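Local coordinates for protein TetR/AcrR family transcriptional regulator (Bradyrhizobium diazoefficiens, PDB 6G8G) that probably represses transcription by binding DNA as a TetR-family dimer and responds to flavonoids such as genistein, which it holds in its ligand-binding domain, at residues A[53-56]-A[57-61]; A[174-177]-A[178-182]. All coordinates share one frame; numbering follows the deposited sequence.

Contact 1 of 2, residues A[53-56]-A[57-61]; sequences VSKA and TLYAY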
loop_
_atom_site.group_PDB
_atom_site.type_symbol
_atom_site.label_atom_id
_atom_site.label_comp_id
_atom_site.label_asym_id
_atom_site.label_seq_id
_atom_site.Cartn_x
_atom_site.Cartn_y
_atom_site.Cartn_z
ATOM N N VAL A 53 7.944 -23.418 -29.322
ATOM C CA VAL A 53 8.069 -22.706 -30.584
ATOM C C VAL A 53 9.526 -22.367 -30.822
ATOM O O VAL A 53 10.346 -22.436 -29.909
ATOM C CB VAL A 53 7.282 -21.388 -30.567
ATOM C CG1 VAL A 53 5.809 -21.651 -30.397
ATOM C CG2 VAL A 53 7.764 -20.485 -29.448
ATOM N N SER A 54 9.848 -21.981 -32.047
ATOM C CA SER A 54 11.199 -21.558 -32.353
ATOM C C SER A 54 11.345 -20.128 -31.883
ATOM O O SER A 54 10.361 -19.372 -31.804
ATOM C CB SER A 54 11.459 -21.652 -33.855
ATOM O OG SER A 54 10.593 -20.773 -34.552
ATOM N N LYS A 55 12.580 -19.739 -31.609
ATOM C CA LYS A 55 12.856 -18.340 -31.370
ATOM C C LYS A 55 12.340 -17.449 -32.495
ATOM O O LYS A 55 11.917 -16.331 -32.240
ATOM C CB LYS A 55 14.343 -18.098 -31.095
ATOM C CG LYS A 55 14.608 -18.119 -29.605
ATOM C CD LYS A 55 16.004 -18.391 -29.231
ATOM C CE LYS A 55 16.989 -17.626 -30.080
ATOM N NZ LYS A 55 18.364 -17.955 -29.643
ATOM N N ALA A 56 12.395 -17.917 -33.736
ATOM C CA ALA A 56 11.930 -17.097 -34.859
ATOM C C ALA A 56 10.471 -16.766 -34.667
ATOM O O ALA A 56 10.066 -15.597 -34.800
ATOM C CB ALA A 56 12.140 -17.820 -36.177
ATOM N N THR A 57 9.685 -17.799 -34.347
ATOM C CA THR A 57 8.246 -17.661 -34.175
ATOM C C THR A 57 7.981 -16.673 -33.042
ATOM O O THR A 57 7.182 -15.736 -33.177
ATOM C CB THR A 57 7.597 -19.010 -33.830
ATOM O OG1 THR A 57 7.945 -19.970 -34.815
ATOM C CG2 THR A 57 6.083 -18.896 -33.784
ATOM N N LEU A 58 8.692 -16.870 -31.946
ATOM C CA LEU A 58 8.535 -16.037 -30.772
ATOM C C LEU A 58 8.825 -14.556 -30.997
ATOM O O LEU A 58 8.025 -13.669 -30.656
ATOM C CB LEU A 58 9.468 -16.533 -29.687
ATOM C CG LEU A 58 9.445 -15.750 -28.386
ATOM C CD1 LEU A 58 8.020 -15.667 -27.871
ATOM C CD2 LEU A 58 10.350 -16.389 -27.351
ATOM N N TYR A 59 9.980 -14.299 -31.576
ATOM C CA TYR A 59 10.392 -12.941 -31.874
ATOM C C TYR A 59 9.587 -12.272 -32.999
ATOM O O TYR A 59 9.472 -11.030 -33.022
ATOM C CB TYR A 59 11.874 -12.919 -32.190
ATOM C CG TYR A 59 12.771 -12.845 -30.962
ATOM C CD1 TYR A 59 12.878 -11.653 -30.231
ATOM C CD2 TYR A 59 13.528 -13.928 -30.559
ATOM C CE1 TYR A 59 13.688 -11.567 -29.127
ATOM C CE2 TYR A 59 14.340 -13.847 -29.453
ATOM C CZ TYR A 59 14.421 -12.659 -28.741
ATOM O OH TYR A 59 15.245 -12.509 -27.643
ATOM N N ALA A 60 8.962 -13.077 -33.859
ATOM C CA ALA A 60 7.968 -12.556 -34.809
ATOM C C ALA A 60 6.725 -11.977 -34.122
ATOM O O ALA A 60 6.152 -10.993 -34.593
ATOM C CB ALA A 60 7.551 -13.628 -35.780
ATOM N N TYR A 61 6.283 -12.593 -33.032
ATOM C CA TYR A 61 5.122 -12.085 -32.307
ATOM C C TYR A 61 5.487 -11.016 -31.335
ATOM O O TYR A 61 4.690 -10.136 -31.077
ATOM C CB TYR A 61 4.394 -13.213 -31.578
ATOM C CG TYR A 61 3.736 -14.046 -32.616
ATOM C CD1 TYR A 61 2.569 -13.628 -33.241
ATOM C CD2 TYR A 61 4.350 -15.182 -33.065
ATOM C CE1 TYR A 61 1.998 -14.383 -34.252
ATOM C CE2 TYR A 61 3.796 -15.950 -34.063
ATOM C CZ TYR A 61 2.618 -15.555 -34.656
ATOM O OH TYR A 61 2.069 -16.333 -35.646
#
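Two first torsions bring the hydroxyls of Ser-54 and Thr-57 together. In Ser-54, OG stands between the backbone N and the carbonyl carbon (chi1 63°); in Thr-57, OG1 turns anti to its own carbonyl carbon (chi1 -55°). The two oxygens share a hydrogen bond, Ser-54 OG to Thr-57 OG1 at 2.8 Å. This is the start of helix 55-61, with Ser-54 as N-cap; in the TetR-family helix-turn-helix it is the second helix, the one that in relatives reads DNA, following helix 44-51. Behind the cap, Val-53 lays its branched CB against that of Thr-57, 4.0 Å from Val-53 CB to Thr-57 CB, and Val-53 CG2 reaches the buried Leu-58 at CB. The helix then winds on through i to i+4 bonds. Leu-58 N donates to Ser-54 O at 3.0 Å, so Ser-54 bonds the first turn to Leu-58 through its carbonyl and to Thr-57 through its hydroxyl. Tyr-59 N meets Lys-55 O at 2.9 Å in an almost straight bond (172°), and Ala-60 N reaches Ala-56 O. Leu-58 faces inward onto Met-44 and Ala-48 of helix 44-51, whereas Lys-55 and Tyr-59 are exposed and touch its beginning at Asp-45 and Met-44. The tyrosine ring turns an edge to the backbone of the preceding turn, its CD2 lying 3.3 Å from Lys-55 O.

Contact 2 of 2, residues A[174-177]-A[178-182]; sequences LVRG and ELPLL. With GEN (genistein), chain G.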
loop_
_atom_site.group_PDB
_atom_site.type_symbol
_atom_site.label_atom_id
_atom_site.label_comp_id
_atom_site.label_asym_id
_atom_site.label_seq_id
_atom_site.Cartn_x
_atom_site.Cartn_y
_atom_site.Cartn_z
ATOM N N LEU A 174 -9.994 6.388 1.281
ATOM C CA LEU A 174 -10.789 6.206 2.476
ATOM C C LEU A 174 -11.270 4.780 2.653
ATOM O O LEU A 174 -11.171 4.211 3.718
ATOM C CB LEU A 174 -11.991 7.115 2.471
ATOM C CG LEU A 174 -11.582 8.561 2.669
ATOM C CD1 LEU A 174 -12.724 9.481 2.310
ATOM C CD2 LEU A 174 -11.140 8.785 4.112
ATOM N N VAL A 175 -11.780 4.210 1.589
ATOM C CA VAL A 175 -12.433 2.921 1.614
ATOM C C VAL A 175 -11.392 1.837 1.774
ATOM O O VAL A 175 -11.597 0.831 2.444
ATOM C CB VAL A 175 -13.220 2.778 0.306
ATOM C CG1 VAL A 175 -13.135 1.381 -0.258
ATOM C CG2 VAL A 175 -14.656 3.161 0.546
ATOM N N ARG A 176 -10.274 2.046 1.106
ATOM C CA ARG A 176 -9.162 1.103 1.130
ATOM C C ARG A 176 -8.506 1.157 2.489
ATOM O O ARG A 176 -8.148 0.156 3.049
ATOM C CB ARG A 176 -8.170 1.552 0.045
ATOM C CG ARG A 176 -6.962 0.698 -0.149
ATOM C CD ARG A 176 -6.233 1.127 -1.396
ATOM N NE ARG A 176 -5.555 2.396 -1.215
ATOM C CZ ARG A 176 -5.719 3.471 -1.972
ATOM N NH1 ARG A 176 -6.560 3.471 -2.984
ATOM N NH2 ARG A 176 -5.027 4.558 -1.718
ATOM N N GLY A 177 -8.338 2.370 2.988
ATOM C CA GLY A 177 -7.668 2.643 4.233
ATOM C C GLY A 177 -6.402 1.860 4.419
ATOM O O GLY A 177 -5.428 2.020 3.702
ATOM N N GLU A 178 -6.496 0.958 5.364
ATOM C CA GLU A 178 -5.390 0.270 5.942
ATOM C C GLU A 178 -5.357 -1.185 5.465
ATOM O O GLU A 178 -4.474 -1.940 5.853
ATOM C CB GLU A 178 -5.691 0.223 7.419
ATOM C CG GLU A 178 -4.609 0.650 8.345
ATOM C CD GLU A 178 -4.973 0.256 9.778
ATOM O OE1 GLU A 178 -6.120 -0.232 10.042
ATOM O OE2 GLU A 178 -4.075 0.436 10.632
ATOM N N LEU A 179 -6.372 -1.618 4.708
ATOM C CA LEU A 179 -6.574 -3.027 4.500
ATOM C C LEU A 179 -5.483 -3.626 3.683
ATOM O O LEU A 179 -5.092 -4.742 3.943
ATOM C CB LEU A 179 -7.935 -3.342 3.881
ATOM C CG LEU A 179 -9.100 -2.769 4.687
ATOM C CD1 LEU A 179 -10.313 -2.612 3.791
ATOM C CD2 LEU A 179 -9.445 -3.679 5.873
ATOM N N PRO A 180 -4.976 -2.897 2.711
ATOM C CA PRO A 180 -3.951 -3.520 1.898
ATOM C C PRO A 180 -2.781 -3.987 2.760
ATOM O O PRO A 180 -2.249 -5.065 2.555
ATOM C CB PRO A 180 -3.499 -2.397 0.982
ATOM C CG PRO A 180 -4.609 -1.422 0.949
ATOM C CD PRO A 180 -5.384 -1.575 2.210
ATOM N N LEU A 181 -2.408 -3.156 3.725
ATOM C CA LEU A 181 -1.354 -3.466 4.675
ATOM C C LEU A 181 -1.703 -4.655 5.544
ATOM O O LEU A 181 -0.924 -5.593 5.651
ATOM C CB LEU A 181 -1.084 -2.273 5.608
ATOM C CG LEU A 181 -0.041 -2.576 6.697
ATOM C CD1 LEU A 181 1.345 -2.686 6.076
ATOM C CD2 LEU A 181 -0.079 -1.504 7.751
ATOM N N LEU A 182 -2.883 -4.629 6.145
ATOM C CA LEU A 182 -3.326 -5.760 6.943
ATOM C C LEU A 182 -3.310 -7.094 6.158
ATOM O O LEU A 182 -2.866 -8.120 6.654
ATOM C CB LEU A 182 -4.712 -5.478 7.458
ATOM C CG LEU A 182 -4.719 -4.325 8.461
ATOM C CD1 LEU A 182 -6.124 -3.888 8.845
ATOM C CD2 LEU A 182 -3.987 -4.743 9.717
HETATM C C1 GEN G . 3.055 0.002 4.637
HETATM C C2 GEN G . 2.587 0.800 5.737
HETATM O O2 GEN G . 3.384 1.075 6.826
HETATM C C3 GEN G . 1.311 1.364 5.794
HETATM C C4 GEN G . 0.434 1.151 4.761
HETATM O O4 GEN G . -0.792 1.722 4.886
HETATM C C5 GEN G . 0.878 0.306 3.596
HETATM C C6 GEN G . -0.012 0.036 2.464
HETATM O O6 GEN G . -1.159 0.560 2.514
HETATM C C7 GEN G . 0.490 -0.881 1.357
HETATM C C8 GEN G . 1.832 -1.374 1.374
HETATM O O9 GEN G . 2.652 -1.106 2.414
HETATM C C10 GEN G . 2.248 -0.299 3.514
HETATM C C11 GEN G . -0.340 -0.978 0.110
HETATM C C12 GEN G . -0.210 -1.917 -0.934
HETATM C C13 GEN G . -0.990 -1.700 -2.104
HETATM C C14 GEN G . -1.801 -0.537 -2.281
HETATM O O14 GEN G . -2.543 -0.337 -3.415
HETATM C C15 GEN G . -1.860 0.441 -1.294
HETATM C C16 GEN G . -1.112 0.223 -0.152
#
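Arg-176 O accepts a nearly straight hydrogen bond from Leu-179 N, 3.0 Å long with an N-H...O angle of 167°, the donor lying in the carbonyl plane. The Leu-179 side chain folds back over the same acceptor, its CG 3.5 Å from Arg-176 O, and the methyl CD1 also lies near Val-175 O. On the arginine side chain, CG is anti to the backbone N (chi1 -178°), which carries the aliphatic part across the proline ring at about a right angle; Arg-176 CG and Pro-180 CG are 3.4 Å apart. The chain then bends at chi3, leaving Pro-180 CG at the edge of the guanidinium, near its plane. The backbone here makes a type II' beta turn from Arg-176 to Leu-179, with Gly-177 at its second position in a positive-phi conformation (44°), and so joins helix 164-176 to helix 179-185 within the ligand-binding domain. The second helix presents its first turn to genistein: Pro-180 CB sits over a face of the hydroxyphenyl ring, 3.6 Å from GEN C11, while Leu-181 covers a face of the fused benzene ring, with CD1 3.5 Å from GEN C1 and CD2 3.7 Å from GEN C3. Phe-108 of helix 93-109, also of the pocket, packs on Arg-176 and Pro-180, and Arg-176 NH1 is hydrogen-bonded to Tyr-104 OH. Arg-176 NH2 and Gly-177 O form reciprocal weak hydrogen bonds with Gly-177 O and Arg-176 NH2 of the second subunit. Glu-178 divides its carboxylate: OE2 bonds to Tyr-135 OH of the second subunit, and OE1 to the nitrogen of a bound 2-[N-cyclohexylamino]ethane sulfonic acid, probably from the crystallisation liquor.

In the fold
Contact 1 closes before contact 2 opens along the chain, and the two lie on opposite sides of its centre, their own centres 43 Å apart and their nearest atoms about 33 Å apart. They share no helix. Residues 53-61 belong to the short helix 55-61 at the surface of the N-terminal helix-turn-helix region, whereas 174-182 form a buried contact in the C-terminal region, linking helices 164-176 and 179-185 beside genistein and the second subunit. With no direct touch between them, any influence of the flavonoid on DNA binding would have to travel through intervening helices or the dimer, consistent with the two-domain design of TetR-family regulators.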